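Side-chain contacts in endo-beta-1,4-mannanase (Alicyclobacillus acidocaldarius, PDB 4CD8), which hydrolyses internal beta-1,4-mannosidic linkages in mannan-type polysaccharides, acting as a family GH113 glycoside hydrolase: residues A34-L39 against A80-A85; E75-A80 against K139-E144; D211-L216 against A268-P273. All coordinates share one frame; numbering follows the deposited sequence.

Contact 1 (A34-L39 against A80-A85); sequences ASMRAL and AELAHA
Met36 and Leu82 carry the apolar part of this contact, their side chains running past each other in opposite directions from neighbouring helices. The CD2 methyl of Leu82 sits against the base of the methionine, 3.8 Å from Met36 CB and almost as close to CG, so the touch is alongside rather than end-on. Both chains set out with CG anti to the backbone N, but Met36 then bends twice, at chi2 (68°) and chi3 (76°). The folded thioether brings Met36 SD to 4.3 Å from Ala83 CB, where the sulfur faces the alanine methyl.

The other branch of Leu82 meets a charged group. CD1 lies over one face of the Arg37 guanidinium, 4.4 Å from Arg37 NH2, a loose apolar cover at the outer margin of the packing. No hydrogen bond links the two segments.

On the inner side, Met36 rests on Phe18 and Leu49, and Ala83 on Val47 and Val90. The segment axes approach to 10.1 Å at a crossing angle of -30°, an arrangement typical of successive outer helices lying side by side over the parallel strands of a TIM barrel.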
loop_
_atom_site.group_PDB
_atom_site.type_symbol
_atom_site.label_atom_id
_atom_site.label_comp_id
_atom_site.label_asym_id
_atom_site.label_seq_id
_atom_site.Cartn_x
_atom_site.Cartn_y
_atom_site.Cartn_z
ATOM N N ALA A 34 -11.772 0.643 17.416
ATOM C CA ALA A 34 -10.841 1.151 18.390
ATOM C C ALA A 34 -9.442 1.361 17.794
ATOM O O ALA A 34 -8.758 2.359 18.092
ATOM C CB ALA A 34 -10.787 0.203 19.587
ATOM N N SER A 35 -9.007 0.433 16.953
ATOM C CA SER A 35 -7.690 0.524 16.351
ATOM C C SER A 35 -7.601 1.749 15.464
ATOM O O SER A 35 -6.601 2.480 15.502
ATOM C CB SER A 35 -7.361 -0.720 15.542
ATOM O OG SER A 35 -6.083 -0.542 14.963
ATOM N N MET A 36 -8.655 1.964 14.687
ATOM C CA MET A 36 -8.732 3.175 13.816
ATOM C C MET A 36 -8.690 4.458 14.621
ATOM O O MET A 36 -8.013 5.427 14.212
ATOM C CB MET A 36 -9.967 3.121 12.923
ATOM C CG MET A 36 -10.047 4.326 11.983
ATOM S SD MET A 36 -8.766 4.397 10.705
ATOM C CE MET A 36 -9.390 3.137 9.580
ATOM N N ARG A 37 -9.430 4.506 15.729
ATOM C CA ARG A 37 -9.365 5.665 16.597
ATOM C C ARG A 37 -7.922 5.925 17.115
ATOM O O ARG A 37 -7.455 7.075 17.119
ATOM C CB ARG A 37 -10.332 5.569 17.768
ATOM C CG ARG A 37 -11.786 5.658 17.373
ATOM C CD ARG A 37 -12.679 5.470 18.572
ATOM N NE ARG A 37 -14.048 5.736 18.190
ATOM C CZ ARG A 37 -15.006 4.839 17.994
ATOM N NH1 ARG A 37 -14.827 3.529 18.255
ATOM N NH2 ARG A 37 -16.197 5.270 17.573
ATOM N N ALA A 38 -7.200 4.867 17.504
ATOM C CA ALA A 38 -5.815 5.042 17.910
ATOM C C ALA A 38 -4.958 5.529 16.762
ATOM O O ALA A 38 -4.100 6.434 16.912
ATOM C CB ALA A 38 -5.263 3.732 18.465
ATOM N N LEU A 39 -5.185 4.971 15.583
ATOM C CA LEU A 39 -4.427 5.404 14.402
ATOM C C LEU A 39 -4.607 6.915 14.194
ATOM O O LEU A 39 -3.633 7.617 13.923
ATOM C CB LEU A 39 -4.829 4.622 13.168
ATOM C CG LEU A 39 -4.119 4.884 11.835
ATOM C CD1 LEU A 39 -4.245 3.651 10.958
ATOM C CD2 LEU A 39 -4.677 6.136 11.126
ATOM N N ALA A 80 -14.165 3.679 6.023
ATOM C CA ALA A 80 -13.918 4.971 5.382
ATOM C C ALA A 80 -14.652 6.101 6.095
ATOM O O ALA A 80 -14.115 7.229 6.245
ATOM C CB ALA A 80 -14.312 4.927 3.926
ATOM N N GLU A 81 -15.887 5.837 6.498
ATOM C CA GLU A 81 -16.713 6.884 7.140
ATOM C C GLU A 81 -16.119 7.280 8.494
ATOM O O GLU A 81 -16.039 8.465 8.851
ATOM C CB GLU A 81 -18.133 6.368 7.234
ATOM C CG GLU A 81 -19.136 7.168 8.010
ATOM C CD GLU A 81 -20.393 6.340 8.233
ATOM O OE1 GLU A 81 -20.952 5.887 7.216
ATOM O OE2 GLU A 81 -20.775 6.100 9.403
ATOM N N LEU A 82 -15.630 6.281 9.224
ATOM C CA LEU A 82 -14.986 6.510 10.499
ATOM C C LEU A 82 -13.678 7.311 10.307
ATOM O O LEU A 82 -13.426 8.304 10.984
ATOM C CB LEU A 82 -14.698 5.149 11.158
ATOM C CG LEU A 82 -13.943 5.220 12.493
ATOM C CD1 LEU A 82 -14.685 6.085 13.521
ATOM C CD2 LEU A 82 -13.709 3.809 13.055
ATOM N N ALA A 83 -12.856 6.881 9.357
ATOM C CA ALA A 83 -11.604 7.576 9.082
ATOM C C ALA A 83 -11.899 9.018 8.715
ATOM O O ALA A 83 -11.245 9.945 9.212
ATOM C CB ALA A 83 -10.825 6.925 7.958
ATOM N N HIS A 84 -12.868 9.204 7.830
ATOM C CA HIS A 84 -13.175 10.568 7.424
ATOM C C HIS A 84 -13.680 11.424 8.574
ATOM O O HIS A 84 -13.387 12.624 8.660
ATOM C CB HIS A 84 -14.217 10.529 6.303
ATOM C CG HIS A 84 -13.644 10.201 4.962
ATOM N ND1 HIS A 84 -14.296 9.417 4.035
ATOM C CD2 HIS A 84 -12.482 10.580 4.373
ATOM C CE1 HIS A 84 -13.557 9.324 2.941
ATOM N NE2 HIS A 84 -12.457 10.028 3.122
ATOM N N ALA A 85 -14.492 10.831 9.433
ATOM C CA ALA A 85 -15.033 11.530 10.584
ATOM C C ALA A 85 -13.961 11.906 11.592
ATOM O O ALA A 85 -14.183 12.813 12.418
ATOM C CB ALA A 85 -16.116 10.712 11.249
#

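Contact 2 (E75-A80 against K139-E144); sequences EIASMA and KRTGCE
Thr141 OG1 is gripped by the turn of helix that precedes it: the hydroxyl donates to Val137 O and, in a weaker bond, to Ala138 O. Chi1 of 59° puts the oxygen in the crowded position between the backbone N and the carbonyl carbon, turned back over its own helix. The same rotation leaves the methyl to face helix 73-85. Thr141 thus divides its two branches, with the polar one satisfied at home and the apolar one used across the contact.

That methyl settles on Ala77. Thr141 CG2 lies 3.8 Å from Ala77 CB and 3.9 Å from Ala77 CA, so it touches the helix backbone as well as the side chain. One turn further on, Ala80 directs its methyl toward the threonine, with CB 4.2 Å from Thr141 CB. Two alanines a turn apart allow a close approach, and the CA atoms of Ala77 and Thr141 stand 5.9 Å apart.

The backbone turns here in a Schellman motif at the end of helix 120-140. Gly142 takes a positive phi of 72°, and its N reaches back to Lys139 O at 3.2 Å. In the TIM barrel such a turn leads from an outer helix into the next strand, here 145-150, and helix 73-85 flanks it.

Past the glycine, Cys143 takes an extended conformation and turns to the buried side. Its SG packs on the methyl of Ala80, 4.3 Å from Ala80 CB, while its side chain also rests on Val90 and Ala138. The carbonyl oxygen of Cys143 receives a hydrogen bond from the hydroxyl of Tyr173. In the last helical turn, Lys139 NZ forms a salt bridge with Asp174 OD2.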
loop_
_atom_site.group_PDB
_atom_site.type_symbol
_atom_site.label_atom_id
_atom_site.label_comp_id
_atom_site.label_asym_id
_atom_site.label_seq_id
_atom_site.Cartn_x
_atom_site.Cartn_y
_atom_site.Cartn_z
ATOM N N GLU A 75 -18.434 -2.970 5.118
ATOM C CA GLU A 75 -17.286 -2.860 6.028
ATOM C C GLU A 75 -16.311 -1.793 5.549
ATOM O O GLU A 75 -15.773 -1.036 6.360
ATOM C CB GLU A 75 -16.538 -4.158 6.145
ATOM C CG GLU A 75 -17.224 -5.172 7.053
ATOM C CD GLU A 75 -16.359 -6.405 7.238
ATOM O OE1 GLU A 75 -15.519 -6.416 8.189
ATOM O OE2 GLU A 75 -16.499 -7.343 6.405
ATOM N N ILE A 76 -16.063 -1.783 4.236
ATOM C CA ILE A 76 -15.216 -0.738 3.636
ATOM C C ILE A 76 -15.817 0.649 3.884
ATOM O O ILE A 76 -15.113 1.573 4.360
ATOM C CB ILE A 76 -14.954 -0.997 2.144
ATOM C CG1 ILE A 76 -14.184 -2.314 1.967
ATOM C CG2 ILE A 76 -14.194 0.176 1.520
ATOM C CD1 ILE A 76 -14.096 -2.812 0.543
ATOM N N ALA A 77 -17.094 0.797 3.594
ATOM C CA ALA A 77 -17.777 2.058 3.839
ATOM C C ALA A 77 -17.724 2.471 5.291
ATOM O O ALA A 77 -17.514 3.643 5.580
ATOM C CB ALA A 77 -19.220 2.009 3.350
ATOM N N SER A 78 -17.901 1.509 6.212
ATOM C CA SER A 78 -17.835 1.828 7.617
ATOM C C SER A 78 -16.468 2.378 8.016
ATOM O O SER A 78 -16.374 3.332 8.797
ATOM C CB SER A 78 -18.181 0.606 8.493
ATOM O OG SER A 78 -19.534 0.288 8.308
ATOM N N MET A 79 -15.412 1.736 7.539
ATOM C CA MET A 79 -14.070 2.180 7.919
ATOM C C MET A 79 -13.754 3.513 7.263
ATOM O O MET A 79 -13.136 4.374 7.874
ATOM C CB MET A 79 -13.013 1.161 7.580
ATOM C CG MET A 79 -12.878 0.073 8.631
ATOM S SD MET A 79 -12.341 0.668 10.247
ATOM C CE MET A 79 -13.905 0.528 11.081
ATOM N N ALA A 80 -14.165 3.679 6.023
ATOM C CA ALA A 80 -13.918 4.971 5.382
ATOM C C ALA A 80 -14.652 6.101 6.095
ATOM O O ALA A 80 -14.115 7.229 6.245
ATOM C CB ALA A 80 -14.312 4.927 3.926
ATOM N N LYS A 139 -15.454 5.962 -4.952
ATOM C CA LYS A 139 -16.131 7.209 -5.314
ATOM C C LYS A 139 -17.315 7.460 -4.380
ATOM O O LYS A 139 -17.497 8.563 -3.828
ATOM C CB LYS A 139 -16.592 7.153 -6.756
ATOM C CG LYS A 139 -17.464 8.358 -7.094
ATOM C CD LYS A 139 -17.525 8.611 -8.580
ATOM C CE LYS A 139 -18.502 9.753 -8.865
ATOM N NZ LYS A 139 -18.341 10.202 -10.259
ATOM N N ARG A 140 -18.126 6.430 -4.181
ATOM C CA ARG A 140 -19.304 6.571 -3.330
ATOM C C ARG A 140 -18.997 6.854 -1.850
ATOM O O ARG A 140 -19.796 7.488 -1.168
ATOM C CB ARG A 140 -20.161 5.317 -3.441
ATOM C CG ARG A 140 -20.779 5.083 -4.811
ATOM C CD ARG A 140 -21.814 3.965 -4.811
ATOM N NE ARG A 140 -22.987 4.320 -4.052
ATOM C CZ ARG A 140 -24.023 3.519 -3.885
ATOM N NH1 ARG A 140 -24.038 2.303 -4.430
ATOM N NH2 ARG A 140 -25.049 3.938 -3.162
ATOM N N THR A 141 -17.840 6.379 -1.383
ATOM C CA THR A 141 -17.414 6.556 0.011
ATOM C C THR A 141 -16.493 7.776 0.184
ATOM O O THR A 141 -16.034 8.069 1.269
ATOM C CB THR A 141 -16.733 5.294 0.563
ATOM O OG1 THR A 141 -15.590 4.974 -0.231
ATOM C CG2 THR A 141 -17.753 4.114 0.571
ATOM N N GLY A 142 -16.256 8.498 -0.910
ATOM C CA GLY A 142 -15.494 9.728 -0.846
ATOM C C GLY A 142 -14.000 9.553 -0.607
ATOM O O GLY A 142 -13.312 10.459 -0.086
ATOM N N CYS A 143 -13.477 8.396 -0.969
ATOM C CA CYS A 143 -12.061 8.172 -0.778
ATOM C C CYS A 143 -11.272 9.079 -1.720
ATOM O O CYS A 143 -11.515 9.102 -2.915
ATOM C CB CYS A 143 -11.693 6.707 -1.014
ATOM S SG CYS A 143 -12.308 5.537 0.194
ATOM N N GLU A 144 -10.299 9.765 -1.142
ATOM C CA GLU A 144 -9.485 10.771 -1.825
ATOM C C GLU A 144 -8.425 10.174 -2.764
ATOM O O GLU A 144 -7.884 10.821 -3.630
ATOM C CB GLU A 144 -8.828 11.647 -0.789
ATOM C CG GLU A 144 -9.811 12.530 -0.026
ATOM C CD GLU A 144 -10.465 11.939 1.198
ATOM O OE1 GLU A 144 -10.382 10.687 1.422
ATOM O OE2 GLU A 144 -11.120 12.732 1.913
#

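Contact 3 (D211-L216 against A268-P273); sequences DRVPVL and AMPDEP
Val213 meets three consecutive residues of 268-273 with its two methyl groups. CG2, placed beside its own backbone N, lies against the end of helix 255-268, 3.6 Å from Ala268 O and 4.3 Å from Ala268 CB. The same methyl touches the sulfur of Met269, with CG2 to SD at 3.9 Å, where the two side chains cross obliquely. CG1, anti to the backbone N (chi1 170°), takes the other direction and packs at 3.8 Å from Pro270 CD, valine and proline ring sliding past each other.

Pro214 follows. Lacking an N-H, it cannot complete the helical bond at its position, and helix 209-223 is kinked here, although Leu216 N regains Arg212 O at 3.3 Å.

The setting is the helix-to-strand link of a TIM barrel, in which Met269 leaves the helical conformation and the chain heads for strand 275-283. The methionine is bent at both chi2 and chi3, and its side chain is buried against Phe229, Phe275 and Tyr278.

Leu216 directs CB toward the loop but only approaches it, CD1 being 4.5 Å from Met269 CE. It also packs on Phe229 and Trp274, while Glu272 OE1 pairs with NH1 of the adjacent Arg217 in a salt bridge.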
loop_
_atom_site.group_PDB
_atom_site.type_symbol
_atom_site.label_atom_id
_atom_site.label_comp_id
_atom_site.label_asym_id
_atom_site.label_seq_id
_atom_site.Cartn_x
_atom_site.Cartn_y
_atom_site.Cartn_z
ATOM N N ASP A 211 21.966 5.777 -1.617
ATOM C CA ASP A 211 22.310 5.526 -3.027
ATOM C C ASP A 211 21.085 5.429 -3.940
ATOM O O ASP A 211 21.201 5.634 -5.135
ATOM C CB ASP A 211 23.140 4.241 -3.199
ATOM C CG ASP A 211 24.601 4.393 -2.727
ATOM O OD1 ASP A 211 25.055 5.542 -2.533
ATOM O OD2 ASP A 211 25.289 3.355 -2.553
ATOM N N ARG A 212 19.933 5.103 -3.372
ATOM C CA ARG A 212 18.707 4.967 -4.154
ATOM C C ARG A 212 17.984 6.266 -4.459
ATOM O O ARG A 212 17.268 6.359 -5.477
ATOM C CB ARG A 212 17.732 4.039 -3.422
ATOM C CG ARG A 212 16.470 3.679 -4.207
ATOM C CD ARG A 212 16.782 2.929 -5.491
ATOM N NE ARG A 212 15.578 2.559 -6.244
ATOM C CZ ARG A 212 15.552 2.217 -7.542
ATOM N NH1 ARG A 212 16.646 2.222 -8.297
ATOM N NH2 ARG A 212 14.398 1.874 -8.098
ATOM N N VAL A 213 18.141 7.250 -3.587
ATOM C CA VAL A 213 17.449 8.514 -3.706
ATOM C C VAL A 213 17.618 9.175 -5.080
ATOM O O VAL A 213 16.620 9.621 -5.651
ATOM C CB VAL A 213 17.841 9.472 -2.549
ATOM C CG1 VAL A 213 17.310 10.863 -2.806
ATOM C CG2 VAL A 213 17.257 8.976 -1.233
ATOM N N PRO A 214 18.843 9.180 -5.646
ATOM C CA PRO A 214 18.965 9.876 -6.927
ATOM C C PRO A 214 18.117 9.301 -8.030
ATOM O O PRO A 214 17.585 10.055 -8.872
ATOM C CB PRO A 214 20.457 9.745 -7.264
ATOM C CG PRO A 214 21.130 9.593 -5.950
ATOM C CD PRO A 214 20.160 8.848 -5.077
ATOM N N VAL A 215 17.940 7.984 -8.034
ATOM C CA VAL A 215 17.127 7.365 -9.064
ATOM C C VAL A 215 15.649 7.705 -8.844
ATOM O O VAL A 215 14.923 7.951 -9.792
ATOM C CB VAL A 215 17.323 5.847 -9.109
ATOM C CG1 VAL A 215 16.342 5.226 -10.104
ATOM C CG2 VAL A 215 18.754 5.534 -9.492
ATOM N N LEU A 216 15.217 7.758 -7.589
ATOM C CA LEU A 216 13.846 8.121 -7.282
ATOM C C LEU A 216 13.563 9.545 -7.769
ATOM O O LEU A 216 12.512 9.798 -8.405
ATOM C CB LEU A 216 13.572 8.004 -5.790
ATOM C CG LEU A 216 13.728 6.610 -5.176
ATOM C CD1 LEU A 216 13.504 6.664 -3.669
ATOM C CD2 LEU A 216 12.795 5.596 -5.805
ATOM N N ALA A 268 17.786 9.954 4.852
ATOM C CA ALA A 268 18.082 9.868 3.413
ATOM C C ALA A 268 17.194 10.753 2.503
ATOM O O ALA A 268 17.691 11.310 1.511
ATOM C CB ALA A 268 18.028 8.421 2.958
ATOM N N MET A 269 15.911 10.900 2.838
ATOM C CA MET A 269 14.957 11.523 1.920
ATOM C C MET A 269 15.073 13.030 2.005
ATOM O O MET A 269 15.003 13.582 3.076
ATOM C CB MET A 269 13.510 11.096 2.232
ATOM C CG MET A 269 13.199 9.630 1.953
ATOM S SD MET A 269 13.691 9.064 0.311
ATOM C CE MET A 269 12.557 9.977 -0.746
ATOM N N PRO A 270 15.258 13.703 0.857
ATOM C CA PRO A 270 15.444 15.149 0.913
ATOM C C PRO A 270 14.119 15.906 1.014
ATOM O O PRO A 270 13.056 15.319 0.813
ATOM C CB PRO A 270 16.135 15.448 -0.411
ATOM C CG PRO A 270 15.588 14.436 -1.351
ATOM C CD PRO A 270 15.375 13.195 -0.519
ATOM N N ASP A 271 14.194 17.199 1.336
ATOM C CA ASP A 271 13.004 18.016 1.375
ATOM C C ASP A 271 12.910 18.701 0.015
ATOM O O ASP A 271 13.302 19.848 -0.141
ATOM C CB ASP A 271 13.084 19.022 2.529
ATOM C CG ASP A 271 11.861 19.914 2.617
ATOM O OD1 ASP A 271 10.834 19.592 1.973
ATOM O OD2 ASP A 271 11.930 20.910 3.296
ATOM N N GLU A 272 12.407 17.923 -0.954
ATOM C CA GLU A 272 12.294 18.414 -2.329
ATOM C C GLU A 272 10.888 18.178 -2.844
ATOM O O GLU A 272 10.245 17.204 -2.467
ATOM C CB GLU A 272 13.332 17.732 -3.213
ATOM C CG GLU A 272 14.731 18.162 -2.828
ATOM C CD GLU A 272 15.825 17.394 -3.528
ATOM O OE1 GLU A 272 15.546 16.568 -4.410
ATOM O OE2 GLU A 272 16.990 17.636 -3.182
ATOM N N PRO A 273 10.397 19.080 -3.723
ATOM C CA PRO A 273 8.967 19.032 -4.117
ATOM C C PRO A 273 8.469 17.762 -4.837
ATOM O O PRO A 273 7.264 17.499 -4.843
ATOM C CB PRO A 273 8.782 20.280 -4.999
ATOM C CG PRO A 273 10.177 20.813 -5.285
ATOM C CD PRO A 273 11.087 20.296 -4.205
#

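Overall arrangement
Contacts 1 and 2 are neighbours, their centres 11 Å apart, and both use helix 73-85: one flank faces helix 30-40, another the end of helix 120-140, and Ala80 belongs to both segment pairs. Their segments alternate along the chain. They also touch directly, with His84 NE2 2.8 Å from Glu144 OE1 in a probable hydrogen bond, and Met36 CE 3.9 Å from Met79 SD. Contact 3 comes later in the sequence, its centre 31 Å from that of contact 1 and 32 Å from that of contact 2, on the opposite side of the chain's centre from contact 2. Together they illustrate one principle: in a TIM barrel's outer layer, neighbouring helices and their following turns pack pairwise.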